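Local coordinates for protein carbohydrate binding family 6 (Clostridium thermocellum, PDB 5A8C) that catalyses, as an alpha-L-arabinofuranosidase of glycoside hydrolase family 43, the hydrolysis of terminal alpha-L-arabinofuranosyl residues from arabinose-containing saccharides, at residues Ala38-Val43 with Tyr279-Asn284; Ser101-Ile106 with Leu160-Val165; Met204-Phe209 with Tyr222-Ala227; Phe210-Met215 with Asn267-Val272. One frame throughout, in Å; residues are numbered along the deposited sequence. Where two conformers were deposited one is given.

Interaction 1 of 4, residues Ala38-Val43 with Tyr279-Asn284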
# COMPACT_ATOMS: atom_id res chain seq x y z
N ALA A 38 -7.75 3.03 5.16
CA ALA A 38 -7.61 1.81 4.36
C ALA A 38 -6.25 1.79 3.66
O ALA A 38 -5.52 2.79 3.61
CB ALA A 38 -8.70 1.74 3.29
N ASP A 39 -5.91 0.62 3.15
CA ASP A 39 -4.76 0.50 2.20
C ASP A 39 -3.46 1.04 2.77
O ASP A 39 -2.78 1.86 2.15
CB ASP A 39 -5.08 1.23 0.88
CG ASP A 39 -6.43 0.91 0.33
OD1 ASP A 39 -6.87 -0.25 0.38
OD2 ASP A 39 -7.05 1.89 -0.25
N PRO A 40 -3.10 0.63 3.99
CA PRO A 40 -1.94 1.24 4.63
C PRO A 40 -0.60 0.99 3.95
O PRO A 40 -0.39 -0.10 3.36
CB PRO A 40 -1.96 0.61 6.01
CG PRO A 40 -2.59 -0.74 5.80
CD PRO A 40 -3.68 -0.45 4.80
N ALA A 41 0.31 1.92 4.15
CA ALA A 41 1.72 1.76 3.87
C ALA A 41 2.48 2.35 5.06
O ALA A 41 2.01 3.26 5.72
CB ALA A 41 2.11 2.43 2.56
N ALA A 42 3.68 1.88 5.31
CA ALA A 42 4.40 2.25 6.53
C ALA A 42 5.85 2.53 6.30
O ALA A 42 6.50 1.91 5.45
CB ALA A 42 4.25 1.18 7.60
N VAL A 43 6.43 3.44 7.09
CA VAL A 43 7.85 3.71 7.08
C VAL A 43 8.31 3.99 8.49
O VAL A 43 7.56 4.53 9.31
CB VAL A 43 8.22 4.87 6.12
CG1 VAL A 43 7.88 6.23 6.70
CG2 VAL A 43 9.68 4.84 5.71
N TYR A 279 6.03 -6.68 10.83
CA TYR A 279 4.61 -6.46 10.95
C TYR A 279 3.95 -6.40 9.58
O TYR A 279 4.55 -5.92 8.61
CB TYR A 279 4.31 -5.13 11.67
CG TYR A 279 4.90 -5.11 13.06
CD1 TYR A 279 4.20 -5.62 14.14
CD2 TYR A 279 6.19 -4.67 13.28
CE1 TYR A 279 4.79 -5.71 15.39
CE2 TYR A 279 6.77 -4.74 14.52
CZ TYR A 279 6.09 -5.26 15.58
OH TYR A 279 6.66 -5.36 16.81
N VAL A 280 2.72 -6.87 9.53
CA VAL A 280 1.81 -6.57 8.40
C VAL A 280 0.80 -5.54 8.90
O VAL A 280 0.13 -5.75 9.93
CB VAL A 280 1.13 -7.82 7.86
CG1 VAL A 280 0.21 -7.51 6.72
CG2 VAL A 280 2.14 -8.82 7.36
N VAL A 281 0.71 -4.42 8.18
CA VAL A 281 -0.36 -3.46 8.36
C VAL A 281 -1.39 -3.74 7.28
O VAL A 281 -1.04 -4.06 6.15
CB VAL A 281 0.16 -2.02 8.34
CG1 VAL A 281 0.98 -1.70 9.60
CG2 VAL A 281 0.87 -1.60 7.12
N TYR A 282 -2.67 -3.62 7.63
CA TYR A 282 -3.75 -3.99 6.71
C TYR A 282 -4.98 -3.26 7.10
O TYR A 282 -4.93 -2.30 7.92
CB TYR A 282 -3.90 -5.52 6.65
CG TYR A 282 -4.24 -6.18 7.97
CD1 TYR A 282 -3.25 -6.49 8.90
CD2 TYR A 282 -5.55 -6.52 8.26
CE1 TYR A 282 -3.56 -7.12 10.10
CE2 TYR A 282 -5.85 -7.16 9.45
CZ TYR A 282 -4.86 -7.49 10.34
OH TYR A 282 -5.21 -8.16 11.50
N HIS A 283 -6.14 -3.63 6.59
CA HIS A 283 -7.40 -3.02 7.03
C HIS A 283 -8.47 -4.05 7.22
O HIS A 283 -8.48 -5.16 6.67
CB HIS A 283 -7.88 -1.88 6.07
CG HIS A 283 -8.26 -2.31 4.69
ND1 HIS A 283 -7.70 -1.75 3.58
CD2 HIS A 283 -9.23 -3.19 4.29
CE1 HIS A 283 -8.27 -2.31 2.55
NE2 HIS A 283 -9.18 -3.19 2.92
N ASN A 284 -9.48 -3.66 8.03
CA ASN A 284 -10.72 -4.40 8.10
C ASN A 284 -11.84 -3.40 8.28
O ASN A 284 -11.69 -2.22 7.96
CB ASN A 284 -10.70 -5.54 9.13
CG ASN A 284 -10.73 -5.12 10.57
OD1 ASN A 284 -10.70 -3.93 10.87
ND2 ASN A 284 -10.77 -6.09 11.45
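His283 receives the backbone N-H of Asp39 on its ring nitrogen ND1 in a nearly straight bond, with 3.0 Å between Asp39 N and His283 ND1 and 168° at the hydrogen. The donor lies almost in the imidazole plane, at the ring edge. Because NE2 of the same ring is paired with Asn266 O, the bonding is consistent with a neutral imidazole that carries its proton on NE2. With CG of His283 between its backbone N and carbonyl carbon (chi1 66°), the ring lies on the side of 38-43, where CB of Ala38 approaches it obliquely, 3.6 Å from His283 ND1.

The CB of Asp39 leaves its backbone away from 279-284, yet the carboxylate returns beside the imidazole, with Asp39 OD1 3.3 Å from His283 CE1. The two groups point the same way, and their planes are 63° apart. OD2 of Asp39 is taken by Ser54 OG and by O3 of the bound TRS. His283 thus flanks a residue that lines the TRS pocket and bonds to its backbone N-H. In the five-bladed propeller, this contact joins the first blade, through strand 36-45, to the last, through strand 277-284. The two strands run roughly antiparallel.

Beyond the corner at Asp39, the ring of Pro40 lies against the facing backbone, its CG 3.4 Å from Tyr282 N. Pro40 CB also meets Val281 CG2 at 3.8 Å. Val281 CG2 lies between the backbone N and carbonyl carbon of its residue and reaches Ala42 CB more loosely, at 4.4 Å. Ile51 of strand 48-56 packs on both Pro40 and Val281.

Interaction 2 of 4, residues Ser101-Ile106 with Leu160-Val165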
# COMPACT_ATOMS: atom_id res chain seq x y z
N SER A 101 -6.64 10.32 -4.09
CA SER A 101 -5.35 9.81 -3.65
C SER A 101 -5.49 8.43 -3.03
O SER A 101 -5.54 8.29 -1.83
CB SER A 101 -4.70 10.77 -2.67
OG SER A 101 -5.45 10.99 -1.51
N TRP A 102 -5.56 7.39 -3.87
CA TRP A 102 -5.83 6.05 -3.40
C TRP A 102 -4.54 5.30 -3.10
O TRP A 102 -3.63 5.27 -3.95
CB TRP A 102 -6.59 5.26 -4.51
CG TRP A 102 -7.91 5.79 -4.88
CD1 TRP A 102 -8.54 6.91 -4.44
CD2 TRP A 102 -8.80 5.18 -5.82
NE1 TRP A 102 -9.80 7.03 -5.04
CE2 TRP A 102 -9.94 5.97 -5.91
CE3 TRP A 102 -8.70 4.02 -6.64
CZ2 TRP A 102 -10.99 5.68 -6.78
CZ3 TRP A 102 -9.75 3.76 -7.48
CH2 TRP A 102 -10.86 4.56 -7.56
N ALA A 103 -4.50 4.60 -1.97
CA ALA A 103 -3.53 3.53 -1.69
C ALA A 103 -2.09 4.02 -1.74
O ALA A 103 -1.33 3.74 -2.68
CB ALA A 103 -3.75 2.32 -2.59
N PRO A 104 -1.68 4.78 -0.72
CA PRO A 104 -0.35 5.39 -0.75
C PRO A 104 0.77 4.38 -0.67
O PRO A 104 0.67 3.29 -0.09
CB PRO A 104 -0.38 6.29 0.51
CG PRO A 104 -1.33 5.59 1.44
CD PRO A 104 -2.39 5.04 0.53
N SER A 105 1.94 4.79 -1.19
CA SER A 105 3.22 4.10 -0.96
C SER A 105 4.19 5.15 -0.45
O SER A 105 4.31 6.21 -1.04
CB SER A 105 3.72 3.50 -2.25
OG SER A 105 4.96 2.85 -2.10
N ILE A 106 4.87 4.87 0.68
CA ILE A 106 5.77 5.83 1.30
C ILE A 106 7.22 5.30 1.22
O ILE A 106 7.47 4.12 1.53
CB ILE A 106 5.35 6.08 2.77
CG1 ILE A 106 6.21 7.16 3.44
CG2 ILE A 106 5.28 4.81 3.60
CD1 ILE A 106 6.05 8.54 2.91
N LEU A 160 -4.59 1.03 -13.58
CA LEU A 160 -3.28 1.66 -13.47
C LEU A 160 -3.22 2.40 -12.12
O LEU A 160 -3.45 3.61 -12.04
CB LEU A 160 -2.99 2.50 -14.68
CG LEU A 160 -1.52 2.86 -14.86
CD1 LEU A 160 -0.78 1.65 -15.30
CD2 LEU A 160 -1.43 3.79 -16.07
N PHE A 161 -2.93 1.65 -11.07
CA PHE A 161 -3.04 2.17 -9.73
C PHE A 161 -2.18 1.37 -8.76
O PHE A 161 -1.43 0.45 -9.12
CB PHE A 161 -4.51 2.35 -9.31
CG PHE A 161 -5.33 1.12 -9.07
CD1 PHE A 161 -4.82 -0.19 -8.99
CD2 PHE A 161 -6.68 1.29 -8.81
CE1 PHE A 161 -5.62 -1.26 -8.70
CE2 PHE A 161 -7.49 0.20 -8.50
CZ PHE A 161 -6.95 -1.07 -8.40
N ASP A 162 -2.35 1.71 -7.46
CA ASP A 162 -1.83 0.93 -6.35
C ASP A 162 -0.29 0.77 -6.39
O ASP A 162 0.24 -0.34 -6.36
CB ASP A 162 -2.53 -0.42 -6.18
CG ASP A 162 -3.93 -0.35 -5.58
OD1 ASP A 162 -4.51 0.75 -5.49
OD2 ASP A 162 -4.40 -1.46 -5.23
N PRO A 163 0.43 1.88 -6.40
CA PRO A 163 1.88 1.80 -6.44
C PRO A 163 2.47 1.14 -5.23
O PRO A 163 2.01 1.33 -4.10
CB PRO A 163 2.33 3.26 -6.50
CG PRO A 163 1.20 4.00 -5.81
CD PRO A 163 -0.03 3.28 -6.25
N GLY A 164 3.58 0.45 -5.43
CA GLY A 164 4.44 -0.07 -4.38
C GLY A 164 5.88 0.21 -4.72
O GLY A 164 6.37 -0.35 -5.71
N VAL A 165 6.52 1.14 -4.05
CA VAL A 165 7.87 1.57 -4.38
C VAL A 165 8.87 0.95 -3.40
O VAL A 165 8.59 0.79 -2.22
CB VAL A 165 7.94 3.11 -4.45
CG1 VAL A 165 9.33 3.61 -4.77
CG2 VAL A 165 6.95 3.64 -5.46
O HOH W 1 -4.09 3.42 -6.09
O HOH W 2 -0.56 1.18 -3.09
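Ser105 and Val165 meet through a hydroxyl, the backbone N-H of Val165 donating to Ser105 OG over 3.0 Å at 162°. The hydroxyl lies anti to its own backbone N (chi1 178°), while CB of Ser105 rests 3.3 Å from Pro163 O.

At the other end the aromatic side chains of Trp102 and Phe161 cross obliquely. The tryptophan presents the edge of its benzo ring, and CE3 of Trp102 stands 4.0 Å from Phe161 CD2. Between these ends, Ala103 CB packs 3.4 Å from Asp162 OD1. That oxygen also sits above the Phe161 ring, offset toward its rim.

The two segments run nearly parallel and lead into strands 104-109 and 164-167 of successive blades of the five-bladed propeller. Water bridges the gap between their backbones. One molecule donates to Trp102 O and to Asp162 OD1 while accepting from Asp162 N, the last at 2.8 Å. A second donates to both Ala103 O and Pro163 O, and it is also a calcium ligand, tying this backbone pair to the metal. The other carboxylate oxygen of Asp162, OD2, is held by Ala212 N and bonds O2 of the bound TRS.

Interaction 3 of 4, residues Met204-Phe209 with Tyr222-Ala227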
# COMPACT_ATOMS: atom_id res chain seq x y z
N MET A 204 5.13 -8.09 -15.17
CA MET A 204 5.28 -9.24 -14.28
C MET A 204 3.98 -10.00 -14.24
O MET A 204 2.94 -9.51 -14.65
CB MET A 204 5.69 -8.80 -12.85
CG MET A 204 7.03 -8.17 -12.75
SD MET A 204 7.44 -7.49 -11.16
CE MET A 204 7.26 -8.94 -10.12
N SER A 205 4.04 -11.21 -13.71
CA SER A 205 2.86 -12.04 -13.57
C SER A 205 2.83 -12.70 -12.18
O SER A 205 3.85 -13.12 -11.66
CB SER A 205 2.83 -13.17 -14.63
OG SER A 205 3.01 -12.72 -15.95
N ALA A 206 1.63 -12.75 -11.62
CA ALA A 206 1.44 -13.43 -10.33
C ALA A 206 0.06 -14.06 -10.35
O ALA A 206 -0.89 -13.46 -10.82
CB ALA A 206 1.52 -12.46 -9.14
N PRO A 207 -0.08 -15.27 -9.78
CA PRO A 207 -1.35 -15.96 -9.85
C PRO A 207 -2.48 -15.12 -9.24
O PRO A 207 -2.40 -14.68 -8.09
CB PRO A 207 -1.10 -17.23 -9.05
CG PRO A 207 0.34 -17.44 -9.04
CD PRO A 207 0.96 -16.11 -9.13
N ARG A 208 -3.54 -14.93 -10.00
CA ARG A 208 -4.74 -14.31 -9.51
C ARG A 208 -4.52 -12.86 -9.04
O ARG A 208 -5.26 -12.36 -8.19
CB ARG A 208 -5.41 -15.20 -8.43
CG ARG A 208 -5.87 -16.53 -9.03
CD ARG A 208 -6.14 -17.63 -8.01
NE ARG A 208 -4.92 -18.05 -7.34
CZ ARG A 208 -4.56 -17.66 -6.12
NH1 ARG A 208 -5.30 -16.82 -5.40
NH2 ARG A 208 -3.40 -18.09 -5.66
N PHE A 209 -3.51 -12.19 -9.56
CA PHE A 209 -3.23 -10.83 -9.12
C PHE A 209 -4.43 -9.91 -9.33
O PHE A 209 -5.02 -9.87 -10.43
CB PHE A 209 -2.04 -10.25 -9.94
CG PHE A 209 -1.72 -8.83 -9.61
CD1 PHE A 209 -1.08 -8.51 -8.41
CD2 PHE A 209 -2.08 -7.81 -10.45
CE1 PHE A 209 -0.80 -7.19 -8.09
CE2 PHE A 209 -1.78 -6.50 -10.15
CZ PHE A 209 -1.17 -6.18 -8.95
N TYR A 222 13.74 -11.30 -2.67
CA TYR A 222 12.72 -10.32 -3.00
C TYR A 222 11.36 -10.97 -2.83
O TYR A 222 11.14 -12.11 -3.25
CB TYR A 222 12.89 -9.87 -4.47
CG TYR A 222 14.18 -9.15 -4.71
CD1 TYR A 222 15.35 -9.88 -5.08
CD2 TYR A 222 14.28 -7.77 -4.62
CE1 TYR A 222 16.51 -9.23 -5.32
CE2 TYR A 222 15.49 -7.12 -4.91
CZ TYR A 222 16.60 -7.85 -5.29
OH TYR A 222 17.79 -7.25 -5.59
N TYR A 223 10.44 -10.24 -2.17
CA TYR A 223 9.11 -10.73 -1.87
C TYR A 223 8.10 -9.84 -2.58
O TYR A 223 7.96 -8.66 -2.23
CB TYR A 223 8.85 -10.65 -0.35
CG TYR A 223 9.73 -11.58 0.47
CD1 TYR A 223 11.05 -11.24 0.75
CD2 TYR A 223 9.23 -12.76 0.98
CE1 TYR A 223 11.87 -12.10 1.48
CE2 TYR A 223 10.03 -13.63 1.74
CZ TYR A 223 11.33 -13.29 1.96
OH TYR A 223 12.18 -14.11 2.71
N PHE A 224 7.42 -10.38 -3.60
CA PHE A 224 6.35 -9.67 -4.27
C PHE A 224 5.04 -10.15 -3.64
O PHE A 224 4.67 -11.31 -3.76
CB PHE A 224 6.33 -9.95 -5.77
CG PHE A 224 5.21 -9.22 -6.45
CD1 PHE A 224 5.42 -7.91 -6.88
CD2 PHE A 224 3.98 -9.78 -6.64
CE1 PHE A 224 4.38 -7.22 -7.49
CE2 PHE A 224 2.95 -9.06 -7.22
CZ PHE A 224 3.17 -7.77 -7.64
N SER A 225 4.40 -9.25 -2.90
CA SER A 225 3.12 -9.57 -2.24
C SER A 225 2.00 -8.73 -2.84
O SER A 225 2.27 -7.68 -3.46
CB SER A 225 3.24 -9.44 -0.73
OG SER A 225 3.62 -8.14 -0.34
N TYR A 226 0.78 -9.19 -2.70
CA TYR A 226 -0.31 -8.60 -3.45
C TYR A 226 -1.64 -9.09 -2.91
O TYR A 226 -1.69 -10.12 -2.20
CB TYR A 226 -0.21 -8.93 -4.93
CG TYR A 226 -0.26 -10.41 -5.26
CD1 TYR A 226 0.86 -11.21 -5.14
CD2 TYR A 226 -1.43 -11.00 -5.69
CE1 TYR A 226 0.82 -12.56 -5.45
CE2 TYR A 226 -1.50 -12.35 -6.02
CZ TYR A 226 -0.36 -13.14 -5.91
OH TYR A 226 -0.35 -14.47 -6.29
N ALA A 227 -2.71 -8.42 -3.27
CA ALA A 227 -4.06 -8.90 -3.02
C ALA A 227 -4.54 -9.71 -4.22
O ALA A 227 -4.46 -9.25 -5.37
CB ALA A 227 -5.01 -7.75 -2.73
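The hydroxyl of Tyr226 donates to the carbonyl of Pro207, with 2.7 Å between Tyr226 OH and Pro207 O. It arrives in the carbonyl plane, on a lone pair, at a C=O...O angle of 134°. Pro207 CD closes on Tyr226 OH at 3.5 Å, and the two side chains cross at about a right angle.

With CG of Tyr226 between its backbone N and carbonyl carbon (chi1 61°), the ring lies toward 204-209, and Ala206 lays its methyl over one face as a CH-pi contact, with Ala206 CB 4.1 Å from the Tyr226 centroid. Ala206 to Phe209 form a type II beta turn with Pro207 and Arg208 at its corners, closed by Phe209 N bonding to Ala206 O. The turn belongs to the connection that leaves the third propeller blade after strand 200-204 and enters the fourth, whose strand 221-228 supplies Phe224 and Tyr226. Arg208 extends from the turn to a salt bridge with Glu238.

CG of Phe209 is anti to the backbone N (chi1 177°), and the ring reaches the strand with Phe209 CD1 3.6 Å from Tyr226 CB. Phe209 CE1, the next rim atom, is 4.0 Å from Phe224 CZ, and these two phenylalanines cross at about a right angle. Met204 completes the apolar cluster. Its chain bends at chi3, and Met204 CE lies 3.9 Å from Phe224 CD1, while the sulfur makes an oblique Met-aromatic contact with the same ring.

Interaction 4 of 4, residues Phe210-Met215 with Asn267-Val272. With CA (calcium ion), chain B; TRS (2-amino-2-hydroxymethyl-propane-1,3-diol), chain C.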
# COMPACT_ATOMS: atom_id res chain seq x y z
N PHE A 210 -4.74 -9.12 -8.29
CA PHE A 210 -5.87 -8.21 -8.34
C PHE A 210 -5.48 -6.78 -8.08
O PHE A 210 -5.87 -5.89 -8.84
CB PHE A 210 -6.97 -8.71 -7.36
CG PHE A 210 -8.30 -8.09 -7.50
CD1 PHE A 210 -9.09 -8.30 -8.64
CD2 PHE A 210 -8.83 -7.31 -6.47
CE1 PHE A 210 -10.38 -7.78 -8.73
CE2 PHE A 210 -10.11 -6.75 -6.57
CZ PHE A 210 -10.87 -7.02 -7.67
N GLU A 211 -4.80 -6.52 -6.96
CA GLU A 211 -4.37 -5.14 -6.69
C GLU A 211 -3.29 -5.19 -5.58
O GLU A 211 -2.84 -6.28 -5.22
CB GLU A 211 -5.58 -4.22 -6.38
CG GLU A 211 -6.29 -4.70 -5.17
CD GLU A 211 -7.78 -4.17 -4.98
OE1 GLU A 211 -8.25 -3.16 -5.60
OE2 GLU A 211 -8.36 -4.72 -4.01
N ALA A 212 -2.87 -4.02 -5.12
CA ALA A 212 -2.03 -3.96 -3.91
C ALA A 212 -0.60 -4.49 -4.08
O ALA A 212 -0.01 -4.95 -3.10
CB ALA A 212 -2.71 -4.56 -2.67
N ALA A 213 -0.02 -4.37 -5.27
CA ALA A 213 1.37 -4.81 -5.46
C ALA A 213 2.30 -4.20 -4.38
O ALA A 213 2.26 -3.00 -4.11
CB ALA A 213 1.87 -4.40 -6.83
N TYR A 214 3.23 -5.02 -3.91
CA TYR A 214 4.12 -4.59 -2.83
C TYR A 214 5.42 -5.36 -2.95
O TYR A 214 5.42 -6.56 -3.24
CB TYR A 214 3.46 -4.83 -1.46
CG TYR A 214 4.13 -4.13 -0.32
CD1 TYR A 214 3.78 -2.84 0.01
CD2 TYR A 214 5.15 -4.75 0.37
CE1 TYR A 214 4.41 -2.20 1.09
CE2 TYR A 214 5.79 -4.11 1.44
CZ TYR A 214 5.42 -2.82 1.74
OH TYR A 214 6.04 -2.19 2.82
N MET A 215 6.54 -4.68 -2.72
CA MET A 215 7.86 -5.30 -2.73
C MET A 215 8.61 -4.99 -1.46
O MET A 215 8.67 -3.83 -1.04
CB MET A 215 8.64 -4.79 -3.94
CG MET A 215 10.09 -5.26 -4.06
SD MET A 215 10.33 -7.04 -4.00
CE MET A 215 9.28 -7.57 -5.38
N ASN A 267 -8.90 -6.31 0.60
CA ASN A 267 -7.85 -6.69 1.54
C ASN A 267 -6.57 -6.03 1.03
O ASN A 267 -6.26 -6.22 -0.15
CB ASN A 267 -7.77 -8.23 1.55
CG ASN A 267 -7.07 -8.87 2.72
OD1 ASN A 267 -6.46 -8.23 3.57
ND2 ASN A 267 -7.16 -10.21 2.76
N HIS A 268 -5.88 -5.21 1.83
CA HIS A 268 -4.75 -4.44 1.32
C HIS A 268 -3.75 -4.24 2.45
O HIS A 268 -4.12 -3.94 3.57
CB HIS A 268 -5.24 -3.08 0.84
CG HIS A 268 -4.27 -2.34 -0.08
ND1 HIS A 268 -4.62 -2.03 -1.37
CD2 HIS A 268 -3.02 -1.85 0.10
CE1 HIS A 268 -3.59 -1.38 -1.92
NE2 HIS A 268 -2.60 -1.28 -1.07
N HIS A 269 -2.49 -4.44 2.16
CA HIS A 269 -1.46 -4.53 3.19
C HIS A 269 -0.17 -3.79 2.87
O HIS A 269 0.12 -3.41 1.70
CB HIS A 269 -1.09 -6.07 3.25
CG HIS A 269 -0.30 -6.48 2.05
ND1 HIS A 269 -0.77 -6.29 0.76
CD2 HIS A 269 1.01 -6.84 1.96
CE1 HIS A 269 0.25 -6.55 -0.06
NE2 HIS A 269 1.32 -6.95 0.63
N ALA A 270 0.69 -3.76 3.89
CA ALA A 270 2.11 -3.43 3.72
C ALA A 270 2.86 -4.30 4.73
O ALA A 270 2.35 -4.65 5.78
CB ALA A 270 2.44 -1.98 3.89
N ILE A 271 4.13 -4.58 4.43
CA ILE A 271 5.05 -5.33 5.31
C ILE A 271 6.21 -4.43 5.71
O ILE A 271 6.81 -3.82 4.82
CB ILE A 271 5.56 -6.59 4.55
CG1 ILE A 271 4.40 -7.51 4.22
CG2 ILE A 271 6.62 -7.29 5.37
CD1 ILE A 271 4.67 -8.64 3.27
N VAL A 272 6.49 -4.37 7.00
CA VAL A 272 7.49 -3.43 7.46
C VAL A 272 8.22 -4.02 8.67
O VAL A 272 7.62 -4.68 9.51
CB VAL A 272 6.82 -2.04 7.82
CG1 VAL A 272 5.84 -2.16 9.00
CG2 VAL A 272 7.84 -0.96 8.09
CA CA B . -0.23 -0.53 -1.34
C TRS C . -8.22 0.15 -3.71
C1 TRS C . -8.11 0.40 -5.21
C2 TRS C . -6.85 -0.21 -3.15
C3 TRS C . -8.83 1.37 -2.98
N TRS C . -9.14 -1.03 -3.49
O1 TRS C . -7.18 1.45 -5.43
O2 TRS C . -6.45 -1.52 -3.56
O3 TRS C . -9.14 1.14 -1.64
O HOH W 3 -8.80 -6.99 -2.30
O HOH W 4 -6.94 -4.08 -1.79
O HOH W 5 0.15 -2.95 -1.04
O HOH W 6 0.18 -1.46 -3.56
O HOH W 7 0.53 -0.85 0.90
O HOH W 2 -0.56 1.18 -3.09
O HOH W 8 -1.21 1.36 -0.16
O HOH W 9 2.02 0.18 -1.58
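Tyr214 reaches across to His269, Ala270 and Ile271, meeting them in turn from CB to hydroxyl. Tyr214 CB touches the imidazole of His269, 3.7 Å from His269 NE2, a nitrogen that is itself hydrogen-bonded to Ser225 OG. With CG anti to the backbone N (chi1 -166°), one ring face rests over Ala270 CA in a CH-pi contact offset toward the rim. On one side Tyr214 CE1 meets Ala270 CB at 3.4 Å, and on the other CE2 packs on Ile271 CB. At the tip the hydroxyl donates to the backbone, 2.7 Å from Tyr214 OH to Ile271 O, tilted 35° from the carbonyl plane.

Ala212 sets its methyl squarely over the centre of the His268 ring, with Ala212 CB 3.4 Å from the centroid. The bound groups meet the edge of that imidazole. His268 NE2 binds the calcium ion at 2.5 Å, and His268 ND1 donates to O2 of TRS over 2.9 Å through a bent bond (133°). Six waters complete the metal shell. One of them donates to both Ala212 O and His269 O, coupling the two backbones to the ion.

Glu211, in a classic beta bulge with Phe210 opposite Ala227, accepts from the TRS amine, with OE1 of Glu211 3.1 Å from TRS N. Asp39 and Asp162 bind the same TRS molecule, probably from the crystallisation liquor; three carboxylates around a pocket beside a histidine-bound, hydrated calcium near the propeller axis are as expected for the active site of family 43.

How the interactions relate
From the N terminus, the loop that begins at strand 36-45 of the first blade stays open until 279-284 in the last, so interaction 1 closes the longest loop and the propeller ring; the other three nest inside it. Interaction 2 closes first, linking the second and third blades. Interaction 3 follows in series and joins the third-to-fourth connection to strand 221-228. Interaction 4 crosses it, since 210-215 lies between the segments of interaction 3 while 267-272 comes after them, and unites the fourth and fifth blades. Interactions 1, 2 and 4 touch one another around the calcium and TRS, whereas interaction 3, about 17 Å from interaction 1 between centres, reaches the site through interaction 4.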